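Local coordinates for protein malonate decarboxylase subunit alpha (Acinetobacter baumannii ATCC 17978, PDB 6MPR) that probably acts as the acyl-carrier-protein transferase subunit of the malonate decarboxylase complex, at residues T45-I56 / F74-N83; I56-N67 / I86-S96. All coordinates share one frame; numbering follows the deposited sequence. Where two conformers were deposited one is given.

In the fold
Interaction 2 pairs the two parallel strands of a beta-alpha-beta unit made of strand 61-64, helix 73-79 and strand 90-94. Interaction 1 packs the preceding helix 48-55, which leads into strand 61-64, against the connecting helix 73-79 of that unit. Their centres lie about 12 Å apart. Ile-56 is shared, closing the helix contact and opening the strand contact. The two also touch directly: Thr-82 OG1 lies 3.6 Å from Leu-87 CD1, and Ser-76 CB lies 3.7 Å from Leu-64 CD2. Helix and strand alternate along the chain, in the order 48-55, 61-64, 73-79 and 90-94. No ligand is part of either contact.

Interaction 1: T45-I56 / F74-N83; sequences TQDIIKVLETLI and FLSRSLAQTN
The ring of Phe-74 meets segment 45-56 through its far end. Ser-78 OG lies over one face, 3.8 Å above the plane and shifted toward the rim. Thr-45 O sits at the ring edge, in its plane. The methyls Ile-48 CG2 and Thr-45 CG2 come in obliquely, each 3.6 Å from Phe-74 CZ. The ring reaches them because Phe-74 CG stands opposite the backbone N (chi1 176°). Ile-48 also places CG2 against Ser-78 OG. That hydroxyl donates to Phe-74 O, which also accepts from Ser-78 N; the two donors arrive from opposite faces of the carbonyl plane. The other branch of Ile-48 ends in CD1, 3.9 Å from Leu-75 CD2, and these two side chains cross at about a right angle.

Further along, Leu-52 CD1 lies against the backbone of helix 73-79, 3.6 Å from Leu-79 N. Ile-56 CD1 meets Leu-79 CD1. Ile-49 CD1 touches Gln-81 CB on the more exposed side.

Glu-53 gives the polar link. Its extended chain passes Thr-82 in the opposite direction, and OE1 accepts from Asn-83 N at 2.8 Å, with an N-H...O angle of 156°. The donor comes from the anti side of the carboxylate, somewhat out of its plane. Thr-82 OG1 donates to Leu-79 O, in the carbonyl plane. With OG1 held there, CG2 lies against Glu-53 CG, Ile-49 CG2 and Leu-52 CB.

The axes of helices 48-55 and 74-79 cross at -76° and approach to 9.7 Å. Val-223 of strand 221-224 touches Ile-48, Phe-74 and Leu-75. Helix 22-34 packs on Thr-54 and Leu-55, while helix 100-107 packs on Leu-79, so the pair lies against the parallel sheet between neighbouring helices.

Interaction 2: I56-N67 / I86-S96; sequences ITPGDKVVLEGN and ILHDLHMIMPS
Met-92 lies alongside Val-62, pointing the same way, and with all three of its torsions near -60° (chi1 -56°) it curls CE toward Val-62 and Leu-64. Met-92 CE ends 3.9 Å from Val-62 CG1 and 3.7 Å from Leu-64 CB. Met-94 bends only at its last torsion, which brings CE to 3.8 Å from Leu-64 CD2. On the other face of the sheet, Val-63 CG2 meets Ile-93 CB, and Ile-93 CD1 reaches Lys-61 CB.

Strands 61-64 and 90-94 run parallel. His-91 N donates to Asp-60 O, Val-62 N to His-91 O, Ile-93 N to Val-62 O and Leu-64 N to Ile-93 O. Beyond the strands, Ser-96 N bonds to Gly-66 O at 2.8 Å, after a cis peptide between Glu-65 and Gly-66.

At the other end, Pro-58 CB lies over one face of the His-88 ring, a CH-pi contact 3.8 Å from the centroid. His-88 ND1 donates to Asp-89 OD2 almost in the ring plane, which fixes the rotation of the ring. Gly-59 N donates to His-88 O.

Lys-61 and His-91 point the same way, and a water lies 2.8 Å from His-91 ND1, weakly bonded to Lys-61 NZ. His-91 NE2 bonds to Asp-115. This carboxylate probably stabilises positive charge on the imidazole, whereas the nearby lysine would tend to oppose it.

Interaction 1: T45-I56 / F74-N83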
loop_
_atom_site.group_PDB
_atom_site.type_symbol
_atom_site.label_atom_id
_atom_site.label_comp_id
_atom_site.label_asym_id
_atom_site.label_seq_id
_atom_site.Cartn_x
_atom_site.Cartn_y
_atom_site.Cartn_z
ATOM N N THR A 45 2.077 9.478 35.797
ATOM C CA THR A 45 1.792 10.636 34.954
ATOM C C THR A 45 2.720 11.797 35.277
ATOM O O THR A 45 3.236 12.465 34.374
ATOM C CB THR A 45 0.331 11.043 35.131
ATOM O OG1 THR A 45 -0.489 9.917 34.809
ATOM C CG2 THR A 45 -0.045 12.215 34.219
ATOM N N GLN A 46 3.000 12.000 36.562
ATOM C CA GLN A 46 3.815 13.126 36.994
ATOM C C GLN A 46 5.272 13.005 36.556
ATOM O O GLN A 46 5.991 14.009 36.562
ATOM C CB GLN A 46 3.729 13.264 38.519
ATOM C CG GLN A 46 4.006 11.976 39.297
ATOM C CD GLN A 46 2.777 11.085 39.478
ATOM O OE1 GLN A 46 1.878 11.058 38.643
ATOM N NE2 GLN A 46 2.745 10.346 40.589
ATOM N N ASP A 47 5.723 11.810 36.168
ATOM C CA ASP A 47 7.137 11.574 35.900
ATOM C C ASP A 47 7.469 11.467 34.417
ATOM O O ASP A 47 8.559 11.005 34.069
ATOM C CB ASP A 47 7.602 10.304 36.614
ATOM C CG ASP A 47 7.444 10.391 38.117
ATOM O OD1 ASP A 47 7.648 11.489 38.687
ATOM O OD2 ASP A 47 7.114 9.359 38.728
ATOM N N ILE A 48 6.569 11.899 33.540
ATOM C CA ILE A 48 6.726 11.642 32.111
ATOM C C ILE A 48 7.933 12.384 31.537
ATOM O O ILE A 48 8.652 11.844 30.692
ATOM C CB ILE A 48 5.418 11.994 31.372
ATOM C CG1 ILE A 48 5.499 11.621 29.877
ATOM C CG2 ILE A 48 5.058 13.474 31.541
ATOM C CD1 ILE A 48 5.697 10.150 29.617
ATOM N N ILE A 49 8.193 13.615 31.989
ATOM C CA ILE A 49 9.263 14.404 31.372
ATOM C C ILE A 49 10.623 13.784 31.663
ATOM O O ILE A 49 11.458 13.631 30.764
ATOM C CB ILE A 49 9.207 15.869 31.832
ATOM C CG1 ILE A 49 8.040 16.590 31.151
ATOM C CG2 ILE A 49 10.541 16.557 31.509
ATOM C CD1 ILE A 49 7.617 17.874 31.847
ATOM N N LYS A 50 10.855 13.396 32.914
ATOM C CA LYS A 50 12.108 12.746 33.265
ATOM C C LYS A 50 12.269 11.437 32.510
ATOM O O LYS A 50 13.371 11.096 32.068
ATOM C CB LYS A 50 12.175 12.504 34.775
ATOM C CG LYS A 50 13.468 11.852 35.243
ATOM C CD LYS A 50 14.626 12.848 35.238
ATOM C CE LYS A 50 15.900 12.237 35.791
ATOM N NZ LYS A 50 17.006 13.231 35.824
ATOM N N VAL A 51 11.174 10.697 32.327
ATOM C CA VAL A 51 11.289 9.421 31.632
ATOM C C VAL A 51 11.567 9.643 30.141
ATOM O O VAL A 51 12.361 8.911 29.537
ATOM C CB VAL A 51 10.030 8.564 31.867
ATOM C CG1 VAL A 51 10.053 7.339 30.963
ATOM C CG2 VAL A 51 9.946 8.137 33.340
ATOM N N LEU A 52 10.928 10.653 29.519
ATOM C CA LEU A 52 11.258 10.988 28.127
ATOM C C LEU A 52 12.736 11.334 27.969
ATOM O O LEU A 52 13.379 10.910 27.003
ATOM C CB LEU A 52 10.393 12.151 27.619
ATOM C CG LEU A 52 8.905 11.872 27.414
ATOM C CD1 LEU A 52 8.153 13.136 27.003
ATOM C CD2 LEU A 52 8.676 10.779 26.371
ATOM N N GLU A 53 13.282 12.128 28.897
ATOM C CA GLU A 53 14.698 12.484 28.878
ATOM C C GLU A 53 15.620 11.295 29.123
ATOM O O GLU A 53 16.836 11.417 28.921
ATOM C CB GLU A 53 14.963 13.557 29.933
ATOM C CG GLU A 53 14.373 14.911 29.591
ATOM C CD GLU A 53 14.482 15.904 30.727
ATOM O OE1 GLU A 53 14.191 17.096 30.484
ATOM O OE2 GLU A 53 14.870 15.505 31.856
ATOM N N THR A 54 15.082 10.179 29.599
ATOM C CA THR A 54 15.850 8.969 29.855
ATOM C C THR A 54 15.788 8.009 28.676
ATOM O O THR A 54 16.787 7.360 28.346
ATOM C CB THR A 54 15.315 8.263 31.112
ATOM O OG1 THR A 54 15.302 9.178 32.205
ATOM C CG2 THR A 54 16.162 7.046 31.469
ATOM N N LEU A 55 14.622 7.899 28.038
ATOM C CA LEU A 55 14.405 6.926 26.973
ATOM C C LEU A 55 14.783 7.449 25.592
ATOM O O LEU A 55 15.080 6.649 24.692
ATOM C CB LEU A 55 12.937 6.489 26.959
ATOM C CG LEU A 55 12.495 5.733 28.209
ATOM C CD1 LEU A 55 11.024 5.459 28.132
ATOM C CD2 LEU A 55 13.267 4.429 28.336
ATOM N N ILE A 56 14.745 8.755 25.393
ATOM C CA ILE A 56 15.062 9.368 24.104
ATOM C C ILE A 56 16.490 9.880 24.156
ATOM O O ILE A 56 16.970 10.321 25.210
ATOM C CB ILE A 56 14.078 10.505 23.761
ATOM C CG1 ILE A 56 12.629 10.013 23.830
ATOM C CG2 ILE A 56 14.382 11.095 22.379
ATOM C CD1 ILE A 56 11.632 11.118 23.592
ATOM N N PHE A 74 -0.681 14.667 25.243
ATOM C CA PHE A 74 0.068 14.646 26.496
ATOM C C PHE A 74 1.543 14.370 26.235
ATOM O O PHE A 74 2.420 15.049 26.792
ATOM C CB PHE A 74 -0.536 13.603 27.435
ATOM C CG PHE A 74 0.204 13.427 28.723
ATOM C CD1 PHE A 74 0.307 14.469 29.633
ATOM C CD2 PHE A 74 0.769 12.210 29.035
ATOM C CE1 PHE A 74 0.977 14.290 30.843
ATOM C CE2 PHE A 74 1.448 12.029 30.226
ATOM C CZ PHE A 74 1.545 13.071 31.131
ATOM N N LEU A 75 1.842 13.410 25.360
ATOM C CA LEU A 75 3.245 13.116 25.063
ATOM C C LEU A 75 3.906 14.257 24.299
ATOM O O LEU A 75 5.058 14.602 24.580
ATOM C CB LEU A 75 3.372 11.800 24.280
ATOM C CG LEU A 75 2.918 10.533 25.007
ATOM C CD1 LEU A 75 3.106 9.273 24.124
ATOM C CD2 LEU A 75 3.626 10.387 26.347
ATOM N N SER A 76 3.194 14.868 23.345
ATOM C CA SER A 76 3.797 15.966 22.593
ATOM C C SER A 76 3.993 17.200 23.469
ATOM O O SER A 76 5.045 17.843 23.393
ATOM C CB SER A 76 2.970 16.292 21.343
ATOM O OG SER A 76 1.631 16.635 21.661
ATOM N N ARG A 77 3.013 17.539 24.323
ATOM C CA ARG A 77 3.201 18.664 25.240
ATOM C C ARG A 77 4.350 18.388 26.201
ATOM O O ARG A 77 5.127 19.297 26.536
ATOM C CB ARG A 77 1.913 18.956 26.022
ATOM C CG ARG A 77 0.804 19.618 25.201
ATOM C CD ARG A 77 -0.435 19.943 26.055
ATOM N NE ARG A 77 -1.342 18.798 26.198
ATOM C CZ ARG A 77 -1.502 18.114 27.332
ATOM N NH1 ARG A 77 -0.822 18.453 28.421
ATOM N NH2 ARG A 77 -2.349 17.091 27.389
ATOM N N SER A 78 4.480 17.133 26.647
ATOM C CA SER A 78 5.554 16.784 27.571
ATOM C C SER A 78 6.905 16.839 26.873
ATOM O O SER A 78 7.872 17.383 27.416
ATOM C CB SER A 78 5.313 15.391 28.178
ATOM O OG SER A 78 4.127 15.332 28.973
ATOM N N LEU A 79 6.992 16.286 25.658
ATOM C CA LEU A 79 8.254 16.329 24.925
ATOM C C LEU A 79 8.742 17.765 24.745
ATOM O O LEU A 79 9.938 18.047 24.889
ATOM C CB LEU A 79 8.086 15.636 23.568
ATOM C CG LEU A 79 9.352 15.502 22.718
ATOM C CD1 LEU A 79 10.367 14.620 23.424
ATOM C CD2 LEU A 79 9.009 14.924 21.354
ATOM N N ALA A 80 7.823 18.694 24.473
ATOM C CA ALA A 80 8.188 20.098 24.314
ATOM C C ALA A 80 8.635 20.755 25.614
ATOM O O ALA A 80 9.135 21.883 25.561
ATOM C CB ALA A 80 7.012 20.876 23.717
ATOM N N GLN A 81 8.468 20.094 26.769
ATOM C CA GLN A 81 8.937 20.599 28.055
ATOM C C GLN A 81 10.246 19.960 28.513
ATOM O O GLN A 81 10.741 20.299 29.597
ATOM C CB GLN A 81 7.867 20.389 29.130
ATOM C CG GLN A 81 6.572 21.125 28.854
ATOM C CD GLN A 81 6.782 22.626 28.729
ATOM O OE1 GLN A 81 7.456 23.241 29.558
ATOM N NE2 GLN A 81 6.214 23.221 27.680
ATOM N N THR A 82 10.827 19.063 27.719
ATOM C CA THR A 82 12.103 18.467 28.100
ATOM C C THR A 82 13.238 19.475 27.941
ATOM O O THR A 82 13.107 20.518 27.288
ATOM C CB THR A 82 12.388 17.207 27.271
ATOM O OG1 THR A 82 12.400 17.534 25.872
ATOM C CG2 THR A 82 11.338 16.133 27.532
ATOM N N ASN A 83 14.360 19.140 28.562
ATOM C CA ASN A 83 15.548 19.985 28.579
ATOM C C ASN A 83 16.276 19.867 27.245
ATOM O O ASN A 83 16.722 18.768 26.892
ATOM C CB ASN A 83 16.449 19.543 29.718
ATOM C CG ASN A 83 17.649 20.466 29.932
ATOM O OD1 ASN A 83 18.038 21.229 29.049
ATOM N ND2 ASN A 83 18.253 20.368 31.107
#

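Interaction 2: I56-N67 / I86-S96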
loop_
_atom_site.group_PDB
_atom_site.type_symbol
_atom_site.label_atom_id
_atom_site.label_comp_id
_atom_site.label_asym_id
_atom_site.label_seq_id
_atom_site.Cartn_x
_atom_site.Cartn_y
_atom_site.Cartn_z
ATOM N N ILE A 56 14.745 8.755 25.393
ATOM C CA ILE A 56 15.062 9.368 24.104
ATOM C C ILE A 56 16.490 9.880 24.156
ATOM O O ILE A 56 16.970 10.321 25.210
ATOM C CB ILE A 56 14.078 10.505 23.761
ATOM C CG1 ILE A 56 12.629 10.013 23.830
ATOM C CG2 ILE A 56 14.382 11.095 22.379
ATOM C CD1 ILE A 56 11.632 11.118 23.592
ATOM N N THR A 57 17.194 9.775 23.032
ATOM C CA THR A 57 18.592 10.154 22.868
ATOM C C THR A 57 18.687 11.205 21.764
ATOM O O THR A 57 17.922 11.135 20.795
ATOM C CB THR A 57 19.430 8.916 22.493
ATOM O OG1 THR A 57 19.128 7.846 23.401
ATOM C CG2 THR A 57 20.941 9.188 22.553
ATOM N N PRO A 58 19.603 12.167 21.859
ATOM C CA PRO A 58 19.742 13.141 20.769
ATOM C C PRO A 58 19.979 12.444 19.436
ATOM O O PRO A 58 20.665 11.420 19.357
ATOM C CB PRO A 58 20.955 13.973 21.190
ATOM C CG PRO A 58 21.006 13.845 22.662
ATOM C CD PRO A 58 20.486 12.480 22.997
ATOM N N GLY A 59 19.396 13.009 18.373
ATOM C CA GLY A 59 19.489 12.411 17.054
ATOM C C GLY A 59 18.495 11.301 16.779
ATOM O O GLY A 59 18.423 10.824 15.638
ATOM N N ASP A 60 17.731 10.864 17.778
ATOM C CA ASP A 60 16.758 9.796 17.559
ATOM C C ASP A 60 15.741 10.186 16.499
ATOM O O ASP A 60 15.285 11.332 16.454
ATOM C CB ASP A 60 16.001 9.490 18.852
ATOM C CG ASP A 60 16.646 8.405 19.674
ATOM O OD1 ASP A 60 17.623 7.789 19.203
ATOM O OD2 ASP A 60 16.149 8.156 20.789
ATOM N N LYS A 61 15.362 9.215 15.663
ATOM C CA LYS A 61 14.125 9.311 14.887
ATOM C C LYS A 61 12.943 9.014 15.805
ATOM O O LYS A 61 12.827 7.907 16.333
ATOM C CB LYS A 61 14.152 8.336 13.710
ATOM C CG LYS A 61 15.246 8.630 12.696
ATOM C CD LYS A 61 15.225 7.609 11.561
ATOM C CE LYS A 61 16.394 7.798 10.602
ATOM N NZ LYS A 61 17.708 7.718 11.297
ATOM N N VAL A 62 12.058 9.990 15.980
ATOM C CA VAL A 62 10.957 9.899 16.936
ATOM C C VAL A 62 9.683 10.055 16.139
ATOM O O VAL A 62 9.425 11.130 15.593
ATOM C CB VAL A 62 11.051 10.984 18.020
ATOM C CG1 VAL A 62 9.857 10.896 18.976
ATOM C CG2 VAL A 62 12.389 10.847 18.771
ATOM N N VAL A 63 8.895 8.987 16.062
ATOM C CA VAL A 63 7.540 9.072 15.529
ATOM C C VAL A 63 6.641 9.624 16.624
ATOM O O VAL A 63 6.629 9.102 17.742
ATOM C CB VAL A 63 7.057 7.690 15.070
ATOM C CG1 VAL A 63 5.560 7.718 14.730
ATOM C CG2 VAL A 63 7.878 7.208 13.858
ATOM N N LEU A 64 5.867 10.658 16.300
ATOM C CA LEU A 64 4.978 11.306 17.260
ATOM C C LEU A 64 3.613 11.416 16.607
ATOM O O LEU A 64 3.502 11.961 15.502
ATOM C CB LEU A 64 5.494 12.698 17.658
ATOM C CG LEU A 64 4.560 13.574 18.509
ATOM C CD1 LEU A 64 4.246 12.872 19.810
ATOM C CD2 LEU A 64 5.209 14.929 18.788
ATOM N N GLU A 65 2.591 10.866 17.256
ATOM C CA GLU A 65 1.221 10.982 16.762
ATOM C C GLU A 65 0.614 12.307 17.216
ATOM O O GLU A 65 0.588 12.593 18.415
ATOM C CB GLU A 65 0.376 9.818 17.287
ATOM C CG GLU A 65 0.756 8.442 16.735
ATOM C CD GLU A 65 -0.137 7.341 17.285
ATOM O OE1 GLU A 65 -1.057 7.646 18.069
ATOM O OE2 GLU A 65 0.098 6.167 16.961
ATOM N N GLY A 66 0.180 13.137 16.272
ATOM C CA GLY A 66 0.604 13.029 14.888
ATOM C C GLY A 66 -0.199 12.201 13.893
ATOM O O GLY A 66 0.191 12.106 12.725
ATOM N N ASN A 67 -1.285 11.565 14.320
ATOM C CA ASN A 67 -2.244 11.005 13.375
ATOM C C ASN A 67 -3.014 12.144 12.723
ATOM O O ASN A 67 -2.989 13.285 13.189
ATOM C CB ASN A 67 -3.270 10.084 14.049
ATOM C CG ASN A 67 -2.659 8.922 14.796
ATOM O OD1 ASN A 67 -2.289 7.910 14.201
ATOM N ND2 ASN A 67 -2.629 9.024 16.118
ATOM N N ILE A 86 19.557 18.079 26.990
ATOM C CA ILE A 86 19.484 16.626 26.987
ATOM C C ILE A 86 18.920 16.100 25.675
ATOM O O ILE A 86 19.529 15.249 25.029
ATOM C CB ILE A 86 18.650 16.140 28.192
ATOM C CG1 ILE A 86 19.277 16.646 29.490
ATOM C CG2 ILE A 86 18.511 14.617 28.188
ATOM C CD1 ILE A 86 18.439 16.351 30.706
ATOM N N LEU A 87 17.752 16.600 25.257
ATOM C CA LEU A 87 17.109 16.168 24.016
ATOM C C LEU A 87 17.234 17.277 22.977
ATOM O O LEU A 87 16.569 18.311 23.083
ATOM C CB LEU A 87 15.638 15.810 24.241
ATOM C CG LEU A 87 15.375 14.727 25.273
ATOM C CD1 LEU A 87 13.898 14.326 25.233
ATOM C CD2 LEU A 87 16.274 13.534 25.016
ATOM N N HIS A 88 18.069 17.043 21.965
ATOM C CA HIS A 88 18.263 17.970 20.859
ATOM C C HIS A 88 18.473 17.152 19.596
ATOM O O HIS A 88 18.729 15.947 19.657
ATOM C CB HIS A 88 19.449 18.912 21.099
ATOM C CG HIS A 88 20.710 18.201 21.475
ATOM N ND1 HIS A 88 21.598 17.713 20.542
ATOM C CD2 HIS A 88 21.226 17.887 22.687
ATOM C CE1 HIS A 88 22.607 17.128 21.163
ATOM N NE2 HIS A 88 22.406 17.220 22.464
ATOM N N ASP A 89 18.327 17.816 18.446
ATOM C CA ASP A 89 18.543 17.195 17.134
ATOM C C ASP A 89 17.648 15.985 16.927
ATOM O O ASP A 89 18.013 15.042 16.213
ATOM C CB ASP A 89 20.009 16.811 16.929
ATOM C CG ASP A 89 20.901 18.023 16.785
ATOM O OD1 ASP A 89 20.883 18.642 15.704
ATOM O OD2 ASP A 89 21.581 18.382 17.769
ATOM N N LEU A 90 16.472 16.003 17.546
ATOM C CA LEU A 90 15.490 14.964 17.275
ATOM C C LEU A 90 15.035 15.042 15.823
ATOM O O LEU A 90 14.835 16.124 15.273
ATOM C CB LEU A 90 14.287 15.095 18.216
ATOM C CG LEU A 90 14.563 14.821 19.698
ATOM C CD1 LEU A 90 13.281 14.647 20.487
ATOM C CD2 LEU A 90 15.498 13.606 19.866
ATOM N N HIS A 91 14.895 13.886 15.198
ATOM C CA HIS A 91 14.398 13.786 13.830
ATOM C C HIS A 91 12.953 13.335 13.973
ATOM O O HIS A 91 12.682 12.169 14.278
ATOM C CB HIS A 91 15.255 12.815 13.020
ATOM C CG HIS A 91 14.804 12.607 11.606
ATOM N ND1 HIS A 91 15.607 12.001 10.668
ATOM C CD2 HIS A 91 13.642 12.901 10.972
ATOM C CE1 HIS A 91 14.969 11.943 9.510
ATOM N NE2 HIS A 91 13.768 12.474 9.670
ATOM N N MET A 92 12.025 14.274 13.807
ATOM C CA MET A 92 10.618 13.950 14.009
ATOM C C MET A 92 10.041 13.342 12.748
ATOM O O MET A 92 10.316 13.801 11.629
ATOM C CB MET A 92 9.816 15.192 14.399
ATOM C CG MET A 92 10.365 15.906 15.631
ATOM S SD MET A 92 10.565 14.834 17.081
ATOM C CE MET A 92 8.856 14.315 17.329
ATOM N N ILE A 93 9.232 12.305 12.940
ATOM C CA ILE A 93 8.529 11.617 11.866
ATOM C C ILE A 93 7.055 11.680 12.221
ATOM O O ILE A 93 6.615 11.034 13.182
ATOM C CB ILE A 93 9.007 10.170 11.689
ATOM C CG1 ILE A 93 10.498 10.157 11.363
ATOM C CG2 ILE A 93 8.237 9.486 10.554
ATOM C CD1 ILE A 93 11.169 8.804 11.528
ATOM N N MET A 94 6.290 12.475 11.460
ATOM C CA MET A 94 4.919 12.731 11.871
ATOM C C MET A 94 3.973 12.637 10.687
ATOM O O MET A 94 4.123 13.396 9.725
ATOM C CB MET A 94 4.811 14.106 12.520
ATOM C CG MET A 94 5.735 14.278 13.741
ATOM S SD MET A 94 5.503 15.862 14.550
ATOM C CE MET A 94 3.890 15.575 15.259
ATOM N N PRO A 95 2.987 11.737 10.718
ATOM C CA PRO A 95 2.007 11.712 9.623
ATOM C C PRO A 95 1.305 13.047 9.455
ATOM O O PRO A 95 1.100 13.502 8.330
ATOM C CB PRO A 95 1.040 10.594 10.048
ATOM C CG PRO A 95 1.906 9.681 10.904
ATOM C CD PRO A 95 2.810 10.619 11.663
ATOM N N SER A 96 0.959 13.699 10.562
ATOM C CA SER A 96 0.230 14.963 10.524
ATOM C C SER A 96 0.829 15.907 11.559
ATOM O O SER A 96 1.002 15.518 12.718
ATOM C CB SER A 96 -1.265 14.732 10.794
ATOM O OG SER A 96 -2.029 15.864 10.411
HETATM O O HOH W 1 18.173 11.021 11.250
#